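Local coordinates for protein UDP-N-acetylglucosamine 4-epimerase (PDB 3M2P) that binds UDP and probably interconverts UDP-N-acetylglucosamine and UDP-N-acetylgalactosamine, at residues C154-R159 with E216-T221; L189-V194 with N255-I260; F222-G227 with E272-S277. One frame throughout, in Å; residues are numbered along the deposited sequence.

Interaction 1: residues C154-R159 with E216-T221; sequences CIKNLR and EKVSGT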
loop_
_atom_site.group_PDB
_atom_site.type_symbol
_atom_site.label_atom_id
_atom_site.label_comp_id
_atom_site.label_asym_id
_atom_site.label_seq_id
_atom_site.Cartn_x
_atom_site.Cartn_y
_atom_site.Cartn_z
ATOM N N CYS A 154 -1.733 -13.914 -14.563
ATOM C CA CYS A 154 -1.102 -12.853 -15.356
ATOM C C CYS A 154 -1.726 -11.474 -15.158
ATOM O O CYS A 154 -2.364 -10.930 -16.059
ATOM C CB CYS A 154 -1.062 -13.223 -16.836
ATOM S SG CYS A 154 0.030 -14.619 -17.223
ATOM N N ILE A 155 -1.497 -10.903 -13.980
ATOM C CA ILE A 155 -2.166 -9.681 -13.579
ATOM C C ILE A 155 -1.406 -8.406 -13.970
ATOM O O ILE A 155 -0.265 -8.190 -13.564
ATOM C CB ILE A 155 -2.462 -9.680 -12.057
ATOM C CG1 ILE A 155 -3.488 -10.760 -11.697
ATOM C CG2 ILE A 155 -2.957 -8.322 -11.616
ATOM C CD1 ILE A 155 -3.489 -11.133 -10.229
ATOM N N LYS A 156 -2.071 -7.564 -14.756
ATOM C CA LYS A 156 -1.549 -6.270 -15.156
ATOM C C LYS A 156 -2.226 -5.139 -14.376
ATOM O O LYS A 156 -3.383 -4.813 -14.632
ATOM C CB LYS A 156 -1.765 -6.067 -16.654
ATOM C CG LYS A 156 -0.762 -6.802 -17.524
ATOM C CD LYS A 156 -1.371 -7.212 -18.852
ATOM C CE LYS A 156 -2.760 -7.765 -18.632
ATOM N NZ LYS A 156 -2.892 -9.100 -19.270
ATOM N N ASN A 157 -1.494 -4.553 -13.427
ATOM C CA ASN A 157 -1.962 -3.410 -12.650
ATOM C C ASN A 157 -1.844 -2.100 -13.425
ATOM O O ASN A 157 -0.756 -1.725 -13.868
ATOM C CB ASN A 157 -1.153 -3.295 -11.365
ATOM C CG ASN A 157 -1.332 -4.482 -10.460
ATOM O OD1 ASN A 157 -0.377 -4.968 -9.859
ATOM N ND2 ASN A 157 -2.559 -4.955 -10.350
ATOM N N LEU A 158 -2.961 -1.398 -13.574
ATOM C CA LEU A 158 -2.994 -0.146 -14.316
ATOM C C LEU A 158 -3.181 1.045 -13.387
ATOM O O LEU A 158 -4.283 1.285 -12.905
ATOM C CB LEU A 158 -4.151 -0.165 -15.316
ATOM C CG LEU A 158 -4.174 -1.276 -16.360
ATOM C CD1 LEU A 158 -5.354 -1.101 -17.295
ATOM C CD2 LEU A 158 -2.872 -1.272 -17.124
ATOM N N ARG A 159 -2.122 1.800 -13.136
ATOM C CA ARG A 159 -2.257 3.020 -12.341
ATOM C C ARG A 159 -2.850 4.189 -13.150
ATOM O O ARG A 159 -2.113 5.011 -13.690
ATOM C CB ARG A 159 -0.919 3.407 -11.711
ATOM C CG ARG A 159 -0.435 2.392 -10.718
ATOM C CD ARG A 159 0.939 2.705 -10.206
ATOM N NE ARG A 159 1.300 1.815 -9.106
ATOM C CZ ARG A 159 2.549 1.575 -8.714
ATOM N NH1 ARG A 159 3.572 2.153 -9.339
ATOM N NH2 ARG A 159 2.784 0.761 -7.693
ATOM N N GLU A 216 -1.904 -11.067 -23.040
ATOM C CA GLU A 216 -2.514 -11.998 -22.114
ATOM C C GLU A 216 -1.545 -12.718 -21.180
ATOM O O GLU A 216 -1.949 -13.233 -20.135
ATOM C CB GLU A 216 -3.391 -12.987 -22.865
ATOM C CG GLU A 216 -2.667 -13.892 -23.807
ATOM C CD GLU A 216 -3.641 -14.682 -24.663
ATOM O OE1 GLU A 216 -4.823 -14.262 -24.746
ATOM O OE2 GLU A 216 -3.236 -15.714 -25.246
ATOM N N LYS A 217 -0.272 -12.753 -21.541
ATOM C CA LYS A 217 0.720 -13.404 -20.690
ATOM C C LYS A 217 1.616 -12.402 -19.969
ATOM O O LYS A 217 2.464 -12.793 -19.163
ATOM C CB LYS A 217 1.566 -14.393 -21.491
ATOM C CG LYS A 217 1.058 -15.820 -21.458
ATOM C CD LYS A 217 -0.205 -16.001 -22.276
ATOM C CE LYS A 217 -0.587 -17.477 -22.372
ATOM N NZ LYS A 217 -1.470 -17.759 -23.552
ATOM N N VAL A 218 1.428 -11.118 -20.267
ATOM C CA VAL A 218 2.152 -10.051 -19.579
ATOM C C VAL A 218 1.633 -9.891 -18.147
ATOM O O VAL A 218 0.428 -9.992 -17.892
ATOM C CB VAL A 218 2.048 -8.696 -20.340
ATOM C CG1 VAL A 218 2.339 -7.525 -19.421
ATOM C CG2 VAL A 218 3.001 -8.668 -21.504
ATOM N N SER A 219 2.548 -9.667 -17.212
ATOM C CA SER A 219 2.161 -9.340 -15.856
ATOM C C SER A 219 3.120 -8.289 -15.345
ATOM O O SER A 219 4.338 -8.458 -15.451
ATOM C CB SER A 219 2.156 -10.581 -14.953
ATOM O OG SER A 219 3.462 -10.989 -14.565
ATOM N N GLY A 220 2.561 -7.201 -14.817
ATOM C CA GLY A 220 3.330 -6.098 -14.267
ATOM C C GLY A 220 2.513 -4.872 -13.849
ATOM O O GLY A 220 1.310 -4.942 -13.600
ATOM N N THR A 221 3.181 -3.728 -13.775
ATOM C CA THR A 221 2.509 -2.496 -13.388
ATOM C C THR A 221 2.786 -1.292 -14.316
ATOM O O THR A 221 3.935 -0.935 -14.581
ATOM C CB THR A 221 2.798 -2.193 -11.928
ATOM O OG1 THR A 221 2.299 -3.288 -11.157
ATOM C CG2 THR A 221 2.099 -0.921 -11.488
#
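Lys156 lays its CG and CD over the backbone and side chain of Val218. Lys156 CG lies 3.7 Å from Val218 CG1, and the two side chains cross at about a right angle. The lysine chain is bent at chi2, chi3 and chi4, and its NZ is hydrogen-bonded to the backbone O of Gln215. Further along, Thr221 CG2 sits over the centre of one face of the Arg159 guanidinium, 3.7 Å from Arg159 NE. Glu141 pairs with that NE in a salt bridge, and Tyr113 OH bonds to NH1. At the other end, Cys154 SG reaches the Lys217 backbone, 3.6 Å from Lys217 O.

The backbones pair as parallel strands, 154-164 beside 220-224, in the Rossmann-type sheet. Gly220 bonds both ways. Gly220 N donates to Ile155 O at 3.2 Å, from above the carbonyl plane. Gly220 O accepts from Asn157 N at 2.8 Å, nearly along the C=O axis. Before Gly220 the pairing gives way to a loop.

The chemistry is therefore divided. Backbone bonds set the strand register, while the aliphatic part of Lys156 and a threonine methyl do the packing. The charged ends of Lys156 and Arg159 are satisfied by residues outside the two segments.

Interaction 2: residues L189-V194 with N255-I260; sequences LHANSV and NANEGI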
loop_
_atom_site.group_PDB
_atom_site.type_symbol
_atom_site.label_atom_id
_atom_site.label_comp_id
_atom_site.label_asym_id
_atom_site.label_seq_id
_atom_site.Cartn_x
_atom_site.Cartn_y
_atom_site.Cartn_z
ATOM N N LEU A 189 -12.815 29.429 -8.805
ATOM C CA LEU A 189 -11.690 28.680 -8.276
ATOM C C LEU A 189 -11.358 29.314 -6.952
ATOM O O LEU A 189 -11.132 30.514 -6.909
ATOM C CB LEU A 189 -10.486 28.808 -9.209
ATOM C CG LEU A 189 -10.521 28.124 -10.584
ATOM C CD1 LEU A 189 -9.426 28.674 -11.456
ATOM C CD2 LEU A 189 -10.385 26.618 -10.476
ATOM N N HIS A 190 -11.328 28.538 -5.872
ATOM C CA HIS A 190 -11.057 29.111 -4.554
ATOM C C HIS A 190 -9.916 30.118 -4.585
ATOM O O HIS A 190 -10.051 31.242 -4.107
ATOM C CB HIS A 190 -10.744 28.041 -3.504
ATOM C CG HIS A 190 -10.564 28.601 -2.124
ATOM N ND1 HIS A 190 -9.323 28.801 -1.556
ATOM C CD2 HIS A 190 -11.468 29.042 -1.217
ATOM C CE1 HIS A 190 -9.471 29.328 -0.354
ATOM N NE2 HIS A 190 -10.762 29.485 -0.125
ATOM N N ALA A 191 -8.786 29.693 -5.128
ATOM C CA ALA A 191 -7.669 30.591 -5.395
ATOM C C ALA A 191 -6.952 30.113 -6.657
ATOM O O ALA A 191 -7.354 29.120 -7.257
ATOM C CB ALA A 191 -6.717 30.636 -4.212
ATOM N N ASN A 192 -5.912 30.826 -7.074
ATOM C CA ASN A 192 -5.099 30.366 -8.189
ATOM C C ASN A 192 -4.091 29.331 -7.735
ATOM O O ASN A 192 -3.620 29.372 -6.602
ATOM C CB ASN A 192 -4.365 31.532 -8.832
ATOM C CG ASN A 192 -5.098 32.084 -10.019
ATOM O OD1 ASN A 192 -5.574 31.332 -10.882
ATOM N ND2 ASN A 192 -5.193 33.410 -10.083
ATOM N N SER A 193 -3.757 28.402 -8.617
ATOM C CA SER A 193 -2.798 27.370 -8.261
ATOM C C SER A 193 -1.875 27.091 -9.413
ATOM O O SER A 193 -2.258 27.208 -10.574
ATOM C CB SER A 193 -3.495 26.074 -7.826
ATOM O OG SER A 193 -2.665 25.314 -6.956
ATOM N N VAL A 194 -0.650 26.720 -9.071
ATOM C CA VAL A 194 0.352 26.371 -10.060
ATOM C C VAL A 194 0.475 24.845 -10.197
ATOM O O VAL A 194 1.159 24.347 -11.090
ATOM C CB VAL A 194 1.709 27.022 -9.716
ATOM C CG1 VAL A 194 2.691 26.850 -10.864
ATOM C CG2 VAL A 194 1.511 28.490 -9.442
ATOM N N ASN A 255 -3.908 35.222 -4.059
ATOM C CA ASN A 255 -2.825 34.324 -3.643
ATOM C C ASN A 255 -2.965 32.893 -4.140
ATOM O O ASN A 255 -3.790 32.592 -5.010
ATOM C CB ASN A 255 -2.660 34.294 -2.122
ATOM C CG ASN A 255 -2.675 35.667 -1.512
ATOM O OD1 ASN A 255 -2.052 36.596 -2.027
ATOM N ND2 ASN A 255 -3.396 35.808 -0.400
ATOM N N ALA A 256 -2.141 32.023 -3.557
ATOM C CA ALA A 256 -2.118 30.596 -3.865
ATOM C C ALA A 256 -3.134 29.800 -3.036
ATOM O O ALA A 256 -3.277 30.025 -1.835
ATOM C CB ALA A 256 -0.722 30.048 -3.639
ATOM N N ASN A 257 -3.831 28.876 -3.697
ATOM C CA ASN A 257 -4.744 27.937 -3.039
ATOM C C ASN A 257 -4.033 27.137 -1.949
ATOM O O ASN A 257 -4.374 27.238 -0.760
ATOM C CB ASN A 257 -5.375 26.985 -4.069
ATOM C CG ASN A 257 -6.587 26.236 -3.521
ATOM O OD1 ASN A 257 -6.618 25.860 -2.353
ATOM N ND2 ASN A 257 -7.585 26.015 -4.368
ATOM N N GLU A 258 -3.043 26.350 -2.364
ATOM C CA GLU A 258 -2.221 25.578 -1.430
ATOM C C GLU A 258 -2.942 24.364 -0.826
ATOM O O GLU A 258 -2.366 23.622 -0.028
ATOM C CB GLU A 258 -1.631 26.474 -0.330
ATOM C CG GLU A 258 -0.313 27.139 -0.721
ATOM C CD GLU A 258 0.082 28.267 0.223
ATOM O OE1 GLU A 258 -0.611 28.442 1.257
ATOM O OE2 GLU A 258 1.076 28.977 -0.072
ATOM N N GLY A 259 -4.196 24.163 -1.213
ATOM C CA GLY A 259 -4.906 22.956 -0.845
ATOM C C GLY A 259 -4.746 21.891 -1.917
ATOM O O GLY A 259 -5.339 20.809 -1.839
ATOM N N ILE A 260 -3.932 22.194 -2.922
ATOM C CA ILE A 260 -3.832 21.342 -4.096
ATOM C C ILE A 260 -2.392 20.984 -4.398
ATOM O O ILE A 260 -1.514 21.839 -4.339
ATOM C CB ILE A 260 -4.444 22.030 -5.317
ATOM C CG1 ILE A 260 -5.805 22.620 -4.943
ATOM C CG2 ILE A 260 -4.580 21.055 -6.469
ATOM C CD1 ILE A 260 -6.822 22.589 -6.066
#
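Two surface loops meet here, each following a strand of the small two-stranded parallel sheet, 187-189 with 249-251. Segment 189-194 leads on to strand 197-201, and segment 255-260 leads toward helix 268-273. Leu189 still belongs to the sheet and shares backbone hydrogen bonds with Leu250 and Lys252. Beyond it, the loops are joined by one isolated backbone bridge, Asn192 with Ala256, and side chains pack around it.

The main bond of the bridge runs from Asn257 N to Asn192 O, at 3.0 Å with an N-H...O angle of 160°. The donor lies above the carbonyl plane. Ala256 CA adds a CA-H...O contact to the same oxygen, so Asn192 O is approached twice. The return bond, from Asn192 N to Asn255 O, is weak at 3.4 Å.

Ala191 points its methyl at the other loop. Its CB lies against the backbone of Asn257, 3.4 Å from Asn257 N, and also meets the CB of that residue. Asn257 has CG anti to its backbone N (chi1 -165°). Its amide is turned forward along its own chain, and OD1 accepts from Gly259 N at 3.2 Å, from above the amide carbonyl plane. The other branch, ND2, lies beside His190 CB at 3.9 Å. The imidazole of His190 and the amide of Asn257 are tilted 48° apart, and the two side chains cross at about a right angle. Ser193 OG comes alongside Ile260 CB, loosely, at 4.1 Å. Ile260 also touches Asn232 of helix 232-242.

The bond from Gly259 N to Asn257 OD1 closes an Asx turn, which folds the 255-260 loop just after its bridge to Asn192.

Interaction 3: residues F222-G227 with E272-S277; sequences FNIGSG and ELLDFS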
loop_
_atom_site.group_PDB
_atom_site.type_symbol
_atom_site.label_atom_id
_atom_site.label_comp_id
_atom_site.label_asym_id
_atom_site.label_seq_id
_atom_site.Cartn_x
_atom_site.Cartn_y
_atom_site.Cartn_z
ATOM N N PHE A 222 1.714 -0.684 -14.810
ATOM C CA PHE A 222 1.834 0.383 -15.785
ATOM C C PHE A 222 1.080 1.673 -15.403
ATOM O O PHE A 222 -0.056 1.610 -14.938
ATOM C CB PHE A 222 1.330 -0.112 -17.135
ATOM C CG PHE A 222 1.834 -1.475 -17.511
ATOM C CD1 PHE A 222 1.137 -2.610 -17.145
ATOM C CD2 PHE A 222 2.986 -1.620 -18.258
ATOM C CE1 PHE A 222 1.586 -3.847 -17.500
ATOM C CE2 PHE A 222 3.445 -2.870 -18.614
ATOM C CZ PHE A 222 2.746 -3.976 -18.242
ATOM N N ASN A 223 1.713 2.833 -15.604
ATOM C CA ASN A 223 1.016 4.108 -15.488
ATOM C C ASN A 223 0.173 4.282 -16.734
ATOM O O ASN A 223 0.685 4.160 -17.845
ATOM C CB ASN A 223 1.996 5.283 -15.416
ATOM C CG ASN A 223 2.848 5.274 -14.172
ATOM O OD1 ASN A 223 3.883 5.939 -14.112
ATOM N ND2 ASN A 223 2.426 4.527 -13.171
ATOM N N ILE A 224 -1.111 4.562 -16.570
ATOM C CA ILE A 224 -1.926 4.937 -17.718
ATOM C C ILE A 224 -2.345 6.404 -17.618
ATOM O O ILE A 224 -3.444 6.719 -17.161
ATOM C CB ILE A 224 -3.176 4.045 -17.900
ATOM C CG1 ILE A 224 -2.812 2.556 -17.857
ATOM C CG2 ILE A 224 -3.865 4.393 -19.207
ATOM C CD1 ILE A 224 -2.017 2.054 -19.052
ATOM N N GLY A 225 -1.449 7.295 -18.041
ATOM C CA GLY A 225 -1.731 8.718 -18.096
ATOM C C GLY A 225 -2.109 9.182 -19.492
ATOM O O GLY A 225 -2.041 8.418 -20.452
ATOM N N SER A 226 -2.490 10.450 -19.608
ATOM C CA SER A 226 -2.987 10.996 -20.871
ATOM C C SER A 226 -1.978 11.865 -21.611
ATOM O O SER A 226 -1.951 11.872 -22.845
ATOM C CB SER A 226 -4.254 11.805 -20.631
ATOM O OG SER A 226 -4.032 12.763 -19.610
ATOM N N GLY A 227 -1.152 12.606 -20.882
ATOM C CA GLY A 227 -0.324 13.599 -21.542
ATOM C C GLY A 227 0.458 14.538 -20.644
ATOM O O GLY A 227 1.658 14.292 -20.450
ATOM N N GLU A 272 5.371 1.664 -24.957
ATOM C CA GLU A 272 6.183 0.671 -25.652
ATOM C C GLU A 272 5.722 -0.789 -25.477
ATOM O O GLU A 272 5.585 -1.511 -26.470
ATOM C CB GLU A 272 7.648 0.806 -25.254
ATOM C CG GLU A 272 8.590 -0.022 -26.131
ATOM C CD GLU A 272 9.786 -0.535 -25.356
ATOM O OE1 GLU A 272 9.686 -0.572 -24.103
ATOM O OE2 GLU A 272 10.810 -0.895 -25.991
ATOM N N LEU A 273 5.493 -1.226 -24.235
ATOM C CA LEU A 273 5.025 -2.595 -23.982
ATOM C C LEU A 273 3.563 -2.826 -24.336
ATOM O O LEU A 273 3.217 -3.848 -24.931
ATOM C CB LEU A 273 5.263 -3.038 -22.537
ATOM C CG LEU A 273 6.716 -3.289 -22.140
ATOM C CD1 LEU A 273 7.634 -3.157 -23.353
ATOM C CD2 LEU A 273 7.142 -2.320 -21.067
ATOM N N LEU A 274 2.697 -1.892 -23.968
ATOM C CA LEU A 274 1.282 -2.047 -24.280
ATOM C C LEU A 274 0.918 -1.422 -25.626
ATOM O O LEU A 274 -0.244 -1.470 -26.036
ATOM C CB LEU A 274 0.405 -1.478 -23.157
ATOM C CG LEU A 274 -0.096 -2.448 -22.081
ATOM C CD1 LEU A 274 1.008 -3.346 -21.528
ATOM C CD2 LEU A 274 -0.777 -1.692 -20.967
ATOM N N ASP A 275 1.912 -0.868 -26.320
ATOM C CA ASP A 275 1.674 -0.121 -27.559
ATOM C C ASP A 275 0.457 0.784 -27.361
ATOM O O ASP A 275 -0.444 0.812 -28.194
ATOM C CB ASP A 275 1.438 -1.056 -28.768
ATOM C CG ASP A 275 2.507 -2.162 -28.912
ATOM O OD1 ASP A 275 3.714 -1.839 -29.084
ATOM O OD2 ASP A 275 2.127 -3.362 -28.878
ATOM N N PHE A 276 0.420 1.505 -26.242
ATOM C CA PHE A 276 -0.766 2.289 -25.888
ATOM C C PHE A 276 -0.577 3.808 -25.942
ATOM O O PHE A 276 0.398 4.352 -25.423
ATOM C CB PHE A 276 -1.312 1.904 -24.505
ATOM C CG PHE A 276 -2.316 2.891 -23.973
ATOM C CD1 PHE A 276 -3.624 2.893 -24.442
ATOM C CD2 PHE A 276 -1.946 3.851 -23.039
ATOM C CE1 PHE A 276 -4.547 3.815 -23.975
ATOM C CE2 PHE A 276 -2.870 4.774 -22.565
ATOM C CZ PHE A 276 -4.169 4.754 -23.038
ATOM N N SER A 277 -1.532 4.493 -26.554
ATOM C CA SER A 277 -1.538 5.935 -26.501
ATOM C C SER A 277 -2.988 6.397 -26.497
ATOM O O SER A 277 -3.865 5.681 -26.974
ATOM C CB SER A 277 -0.771 6.515 -27.686
ATOM O OG SER A 277 -1.355 6.114 -28.920
#
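Leu274 points a methyl at the flat face of Phe222. Its CD1 sits 3.9 Å from the ring centroid, 18° off the ring normal, displaced toward the CE2 and CZ rim. This is a CH-pi contact, and the two side chains cross obliquely. Phe222 has CG anti to the carbonyl carbon (chi1 -45°), which places the ring beside Leu274. Leu273 adds its CB, 4.3 Å from Phe222 CE2, at an oblique approach to the ring.

The second pair is Ile224 and Phe276, which cross at about a right angle. Ile224 CG2 meets the ring of Phe276 obliquely, 3.5 Å from Phe276 CE2. Phe276 has CG anti to its backbone N (chi1 167°). Gly225 O lies near the plane of the same ring, at its edge, 4.3 Å from Phe276 CE2.

All this packs the end of helix 268-273 and the turn after it against strand 220-224 of the Rossmann-type sheet. Asp275 is the first residue to leave helical geometry and has a positive phi. The chain turns there, and both Leu274 before it and Phe276 after it face the strand. Phe276 also shares a backbone hydrogen bond with Ala270 of the helix.

The contact has no hydrogen bonds across it and is largely buried. Helix 202-212 lines it too: Ser208 touches Ile224 and Phe276, and Ala212 touches Leu274. Between the two rings, the contact is looser, with Ile224 CD1 4.4 Å from Leu274 CD2.

In the fold
Interaction 1 opens first, on strand 154-164, and closes the loop to strand 220-224. Interaction 2 opens within that loop, at 189-194, and closes beyond it, at 255-260, so interactions 1 and 2 cross. Interaction 3 follows interaction 1 in series. It opens at 222-227, inside the span of interaction 2, and closes after it at 272-277, so these two cross. Interactions 1 and 3 touch through probable bonds of Phe222 to Asn157 and Arg159. Interaction 1 joins two neighbouring strands of the main sheet; interaction 3 packs the end of helix 268-273 on strand 220-224. Interaction 2 ties two outer loops, about 18 Å from interaction 1 and 14 Å from interaction 3 between nearest atoms.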